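Local coordinates for Alr4995 protein (Nostoc sp., PDB 6LRH) that hydrolyses arginine as a dihydrolase and, being bifunctional, also acts as an ornithine cyclodeaminase, at residues A[3-8]-A[266-271]; A[217-222]-A[259-264]. The protein carries 1 engineered substitution. All coordinates share one frame; numbering follows the deposited sequence.

Contact 1 (A[3-8]-A[266-271])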
loop_
_atom_site.group_PDB
_atom_site.type_symbol
_atom_site.label_atom_id
_atom_site.label_comp_id
_atom_site.label_asym_id
_atom_site.label_seq_id
_atom_site.Cartn_x
_atom_site.Cartn_y
_atom_site.Cartn_z
ATOM N N SER A 3 30.530 5.618 -60.676
ATOM C CA SER A 3 30.820 4.550 -59.727
ATOM C C SER A 3 31.848 5.000 -58.689
ATOM O O SER A 3 32.351 4.188 -57.915
ATOM C CB SER A 3 31.309 3.298 -60.454
ATOM O OG SER A 3 32.647 3.448 -60.888
ATOM N N ARG A 4 32.149 6.297 -58.674
ATOM C CA ARG A 4 33.096 6.863 -57.715
ATOM C C ARG A 4 32.351 7.521 -56.573
ATOM O O ARG A 4 31.468 8.324 -56.804
ATOM C CB ARG A 4 34.023 7.876 -58.387
ATOM C CG ARG A 4 35.026 7.270 -59.350
ATOM C CD ARG A 4 35.271 8.217 -60.502
ATOM N NE ARG A 4 35.441 9.570 -60.000
ATOM C CZ ARG A 4 34.807 10.624 -60.477
ATOM N NH1 ARG A 4 33.970 10.488 -61.483
ATOM N NH2 ARG A 4 35.022 11.809 -59.950
ATOM N N ILE A 5 32.723 7.186 -55.346
ATOM C CA ILE A 5 31.966 7.600 -54.178
ATOM C C ILE A 5 32.672 8.686 -53.398
ATOM O O ILE A 5 33.845 8.594 -53.129
ATOM C CB ILE A 5 31.693 6.402 -53.283
ATOM C CG1 ILE A 5 30.888 5.376 -54.079
ATOM C CG2 ILE A 5 30.942 6.832 -52.060
ATOM C CD1 ILE A 5 30.898 4.010 -53.538
ATOM N N ARG A 6 31.942 9.727 -53.046
ATOM C CA ARG A 6 32.549 10.913 -52.464
ATOM C C ARG A 6 31.821 11.335 -51.185
ATOM O O ARG A 6 30.602 11.387 -51.145
ATOM C CB ARG A 6 32.546 12.051 -53.492
ATOM C CG ARG A 6 32.942 13.401 -52.950
ATOM C CD ARG A 6 32.592 14.518 -53.914
ATOM N NE ARG A 6 33.053 14.231 -55.261
ATOM C CZ ARG A 6 34.182 14.693 -55.776
ATOM N NH1 ARG A 6 34.970 15.475 -55.060
ATOM N NH2 ARG A 6 34.517 14.369 -57.009
ATOM N N PHE A 7 32.592 11.629 -50.148
ATOM C CA PHE A 7 32.055 12.051 -48.871
ATOM C C PHE A 7 32.477 13.470 -48.534
ATOM O O PHE A 7 33.538 13.912 -48.921
ATOM C CB PHE A 7 32.510 11.116 -47.751
ATOM C CG PHE A 7 31.914 9.748 -47.821
ATOM C CD1 PHE A 7 32.603 8.708 -48.409
ATOM C CD2 PHE A 7 30.675 9.497 -47.291
ATOM C CE1 PHE A 7 32.055 7.451 -48.464
ATOM C CE2 PHE A 7 30.126 8.255 -47.349
ATOM C CZ PHE A 7 30.809 7.232 -47.934
ATOM N N LEU A 8 31.637 14.174 -47.798
ATOM C CA LEU A 8 32.019 15.449 -47.249
ATOM C C LEU A 8 32.296 15.287 -45.765
ATOM O O LEU A 8 31.488 14.715 -45.053
ATOM C CB LEU A 8 30.921 16.477 -47.479
ATOM C CG LEU A 8 31.181 17.911 -47.021
ATOM C CD1 LEU A 8 32.349 18.514 -47.763
ATOM C CD2 LEU A 8 29.933 18.745 -47.187
ATOM N N THR A 266 30.404 12.150 -41.580
ATOM C CA THR A 266 30.488 12.071 -43.027
ATOM C C THR A 266 29.141 12.389 -43.634
ATOM O O THR A 266 28.105 12.234 -42.993
ATOM C CB THR A 266 30.912 10.672 -43.543
ATOM O OG1 THR A 266 29.862 9.734 -43.306
ATOM C CG2 THR A 266 32.166 10.169 -42.872
ATOM N N LEU A 267 29.176 12.830 -44.882
ATOM C CA LEU A 267 27.996 12.989 -45.690
ATOM C C LEU A 267 28.303 12.472 -47.096
ATOM O O LEU A 267 29.219 12.941 -47.752
ATOM C CB LEU A 267 27.562 14.446 -45.719
ATOM C CG LEU A 267 26.357 14.808 -46.583
ATOM C CD1 LEU A 267 25.127 14.191 -46.048
ATOM C CD2 LEU A 267 26.203 16.302 -46.645
ATOM N N ARG A 268 27.544 11.493 -47.552
ATOM C CA ARG A 268 27.753 10.968 -48.878
ATOM C C ARG A 268 27.052 11.856 -49.869
ATOM O O ARG A 268 25.853 11.966 -49.829
ATOM C CB ARG A 268 27.248 9.536 -48.977
ATOM C CG ARG A 268 27.616 8.845 -50.261
ATOM C CD ARG A 268 27.419 7.339 -50.171
ATOM N NE ARG A 268 27.340 6.729 -51.492
ATOM C CZ ARG A 268 27.483 5.433 -51.726
ATOM N NH1 ARG A 268 27.726 4.610 -50.728
ATOM N NH2 ARG A 268 27.384 4.965 -52.956
ATOM N N VAL A 269 27.796 12.500 -50.762
ATOM C CA VAL A 269 27.166 13.427 -51.693
ATOM C C VAL A 269 26.986 12.834 -53.069
ATOM O O VAL A 269 26.422 13.477 -53.941
ATOM C CB VAL A 269 27.946 14.720 -51.825
ATOM C CG1 VAL A 269 27.863 15.517 -50.539
ATOM C CG2 VAL A 269 29.368 14.429 -52.200
ATOM N N THR A 270 27.461 11.610 -53.266
ATOM C CA THR A 270 27.203 10.891 -54.505
ATOM C C THR A 270 26.258 9.746 -54.200
ATOM O O THR A 270 26.660 8.702 -53.711
ATOM C CB THR A 270 28.502 10.371 -55.170
ATOM O OG1 THR A 270 29.287 9.635 -54.225
ATOM C CG2 THR A 270 29.329 11.523 -55.675
ATOM N N GLU A 271 24.982 9.960 -54.469
ATOM C CA GLU A 271 23.979 8.975 -54.137
ATOM C C GLU A 271 23.260 8.497 -55.381
ATOM O O GLU A 271 22.986 9.287 -56.271
ATOM C CB GLU A 271 22.988 9.560 -53.137
ATOM C CG GLU A 271 23.573 9.849 -51.791
ATOM C CD GLU A 271 23.623 8.629 -50.913
ATOM O OE1 GLU A 271 23.431 7.516 -51.420
ATOM O OE2 GLU A 271 23.845 8.776 -49.704
#

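Contact 2 (A[217-222]-A[259-264]). Engineered in segment 259-264: Ala-264 (natural residue Cys). With ARG (arginine), chain C.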
loop_
_atom_site.group_PDB
_atom_site.type_symbol
_atom_site.label_atom_id
_atom_site.label_comp_id
_atom_site.label_asym_id
_atom_site.label_seq_id
_atom_site.Cartn_x
_atom_site.Cartn_y
_atom_site.Cartn_z
ATOM N N ALA A 217 27.070 1.533 -32.737
ATOM C CA ALA A 217 27.291 0.566 -33.809
ATOM C C ALA A 217 26.403 0.758 -35.043
ATOM O O ALA A 217 26.787 0.371 -36.124
ATOM C CB ALA A 217 27.122 -0.827 -33.280
ATOM N N CYS A 218 25.228 1.356 -34.895
ATOM C CA CYS A 218 24.440 1.728 -36.073
ATOM C C CYS A 218 24.971 2.970 -36.779
ATOM O O CYS A 218 24.681 3.188 -37.945
ATOM C CB CYS A 218 22.984 1.959 -35.708
ATOM S SG CYS A 218 22.173 0.577 -34.979
ATOM N N ASN A 219 25.754 3.780 -36.080
ATOM C CA ASN A 219 26.328 4.968 -36.690
ATOM C C ASN A 219 27.498 4.586 -37.580
ATOM O O ASN A 219 28.613 5.001 -37.379
ATOM C CB ASN A 219 26.741 5.959 -35.611
ATOM C CG ASN A 219 26.645 7.384 -36.065
ATOM O OD1 ASN A 219 27.551 8.167 -35.853
ATOM N ND2 ASN A 219 25.542 7.728 -36.703
ATOM N N THR A 220 27.195 3.801 -38.597
ATOM C CA THR A 220 28.180 3.084 -39.391
ATOM C C THR A 220 28.284 3.636 -40.806
ATOM O O THR A 220 27.289 4.004 -41.400
ATOM C CB THR A 220 27.812 1.579 -39.434
ATOM O OG1 THR A 220 28.328 0.933 -38.274
ATOM C CG2 THR A 220 28.367 0.900 -40.634
ATOM N N VAL A 221 29.500 3.712 -41.331
ATOM C CA VAL A 221 29.696 4.086 -42.717
ATOM C C VAL A 221 29.915 2.835 -43.546
ATOM O O VAL A 221 30.809 2.050 -43.262
ATOM C CB VAL A 221 30.894 5.037 -42.900
ATOM C CG1 VAL A 221 31.071 5.387 -44.354
ATOM C CG2 VAL A 221 30.722 6.274 -42.073
ATOM N N ASN A 222 29.088 2.662 -44.566
ATOM C CA ASN A 222 29.174 1.518 -45.459
ATOM C C ASN A 222 29.503 1.969 -46.874
ATOM O O ASN A 222 28.815 2.805 -47.453
ATOM C CB ASN A 222 27.859 0.728 -45.398
ATOM C CG ASN A 222 27.775 -0.406 -46.412
ATOM O OD1 ASN A 222 26.746 -0.567 -47.060
ATOM N ND2 ASN A 222 28.825 -1.205 -46.527
ATOM N N GLY A 259 27.792 13.177 -28.981
ATOM C CA GLY A 259 26.668 12.447 -29.511
ATOM C C GLY A 259 26.769 11.989 -30.946
ATOM O O GLY A 259 25.753 11.730 -31.573
ATOM N N GLY A 260 27.983 11.882 -31.475
ATOM C CA GLY A 260 28.166 11.334 -32.803
ATOM C C GLY A 260 29.308 10.350 -32.930
ATOM O O GLY A 260 30.186 10.339 -32.105
ATOM N N ALA A 261 29.276 9.521 -33.964
ATOM C CA ALA A 261 30.389 8.634 -34.281
ATOM C C ALA A 261 30.783 8.730 -35.760
ATOM O O ALA A 261 30.778 9.808 -36.332
ATOM C CB ALA A 261 30.055 7.225 -33.924
ATOM N N ALA A 262 31.121 7.603 -36.369
ATOM C CA ALA A 262 31.607 7.559 -37.749
ATOM C C ALA A 262 30.655 8.160 -38.771
ATOM O O ALA A 262 31.037 9.062 -39.509
ATOM C CB ALA A 262 31.925 6.143 -38.135
ATOM N N LYS A 263 29.423 7.670 -38.835
ATOM C CA LYS A 263 28.517 8.133 -39.879
ATOM C C LYS A 263 28.097 9.576 -39.706
ATOM O O LYS A 263 27.788 10.232 -40.678
ATOM C CB LYS A 263 27.276 7.264 -39.957
ATOM C CG LYS A 263 26.492 7.500 -41.208
ATOM C CD LYS A 263 25.359 6.549 -41.315
ATOM C CE LYS A 263 25.011 6.252 -42.737
ATOM N NZ LYS A 263 24.473 4.873 -42.767
ATOM N N ALA A 264 28.089 10.066 -38.475
ATOM C CA ALA A 264 27.791 11.464 -38.190
ATOM C C ALA A 264 28.861 12.413 -38.731
ATOM O O ALA A 264 28.571 13.555 -39.038
ATOM C CB ALA A 264 27.634 11.661 -36.731
HETATM N N ARG C . 26.274 17.869 -31.201
HETATM C CA ARG C . 25.572 17.438 -32.405
HETATM C C ARG C . 24.095 17.649 -32.239
HETATM O O ARG C . 23.551 17.552 -31.150
HETATM C CB ARG C . 25.855 15.969 -32.733
HETATM C CG ARG C . 25.292 15.554 -34.063
HETATM C CD ARG C . 25.363 14.088 -34.314
HETATM N NE ARG C . 24.963 13.786 -35.680
HETATM C CZ ARG C . 24.515 12.609 -36.092
HETATM N NH1 ARG C . 24.193 12.443 -37.357
HETATM N NH2 ARG C . 24.398 11.603 -35.248
HETATM O OXT ARG C . 23.418 17.924 -33.201
HETATM O O HOH W 1 30.443 4.404 -35.667
#

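Contact 1 (A[3-8]-A[266-271])
Arg-268 runs extended past Phe-7 and then Ile-5, crossing both side chains at a slant, its stem against the ring and its guanidinium against the isoleucine. Its CB sits 3.5 Å from CE2 of Phe-7, with CG and CD following close to the same ring. The ring and guanidinium planes are turned 75° apart and make no parallel stack. One face of the guanidinium is covered by Ile-5, whose CG2 stands 3.6 Å above the plane, offset toward the rim. With CG anti to the backbone N (chi1 -171°) and the chain straight as far as NE, the group reaches back to its own segment: NE gives a nearly straight hydrogen bond to Thr-270 O at 3.0 Å, the oxygen lying in the guanidinium plane. Cut back to an alanine here, the residue would probably leave Thr-270 O without this donor and uncover Ile-5 CG2 and Phe-7 CE2.

Strands 6-9 and 267-268 pair antiparallel at the edge of a three-stranded sheet. Phe-7 and Arg-268 form the non-hydrogen-bonded pair, while Leu-8 N reaches Leu-267 O at 2.7 Å in the neighbouring hydrogen-bonded pair. Past the strand end, Thr-270 OG1 accepts from Arg-6 N at 2.9 Å. Arg-6 sends its own charge to Asp-55 on the next strand. Near Arg-268 lie Glu-271, a long out-of-plane pairing, and the like-charged Arg-127, which Glu-271 also bridges; the carboxylate probably offsets both cations.

Contact 2 (A[217-222]-A[259-264])
Asn-219 OD1 is gripped by two backbone N-H groups of the loop 259-264, from Ala-261 at 2.9 Å and from Ala-264 at 3.3 Å. Asn-219 is the centre of an inverse gamma turn leading into strand 221-222, and the loop it binds lines the arginine pocket of a domain of the GME family. The two donors come from opposite faces of the amide plane. Ala-261 N is tilted 26° from it, whereas Ala-264 N stands above it and lies on no lone pair. At the other end of the amide, ND2 bonds to Asp-170 O, whose residue also binds the arginine through its carboxylate; with both ends engaged, the amide is held against rotation.

The backbone carbonyl of Asn-219 works on the same loop. Its oxygen accepts from Lys-263 N at 3.1 Å, with the donor well above the carbonyl plane, and from a water that in turn accepts a weak bond from Ala-262 N. The Lys-263 side chain sets off toward segment 217-222: CG is anti to the backbone N (chi1 -166°), and the extended chain runs past the carbonyl of Thr-220, bringing NZ into a weak hydrogen bond with Thr-220 O at 3.2 Å. Apolar filling comes from Val-221, whose CG2 packs 3.6 Å from Lys-263 CA and also borders the methyl of Ala-262.

Gly-259, in a Schellman motif that ends helix 253-256, has a positive phi that would press a side chain against the preceding carbonyl. At the far end of the loop, Ala-264 is engineered from the natural cysteine, and its CB lies 3.3 Å from CZ of the bound arginine.

In the fold
Contact 1 is partly buried and lies nearer the periphery, whereas contact 2 is buried and borders the bound arginine. Both draw on the chain that follows helix 253-256: residues 259-264 carry contact 2, and after a single intervening residue 266-271 enter contact 1. Contact 2 is nested within the long loop that contact 1 closes, since 217-222 and 259-264 both fall between 3-8 and 266-271, and the two meet directly, with Phe-7 CZ 4.0 Å from Val-221 CG1. Their chemistry follows their place: mainly backbone pairing at a partly exposed sheet edge, against bonds from side chain to backbone in a buried, irregular loop.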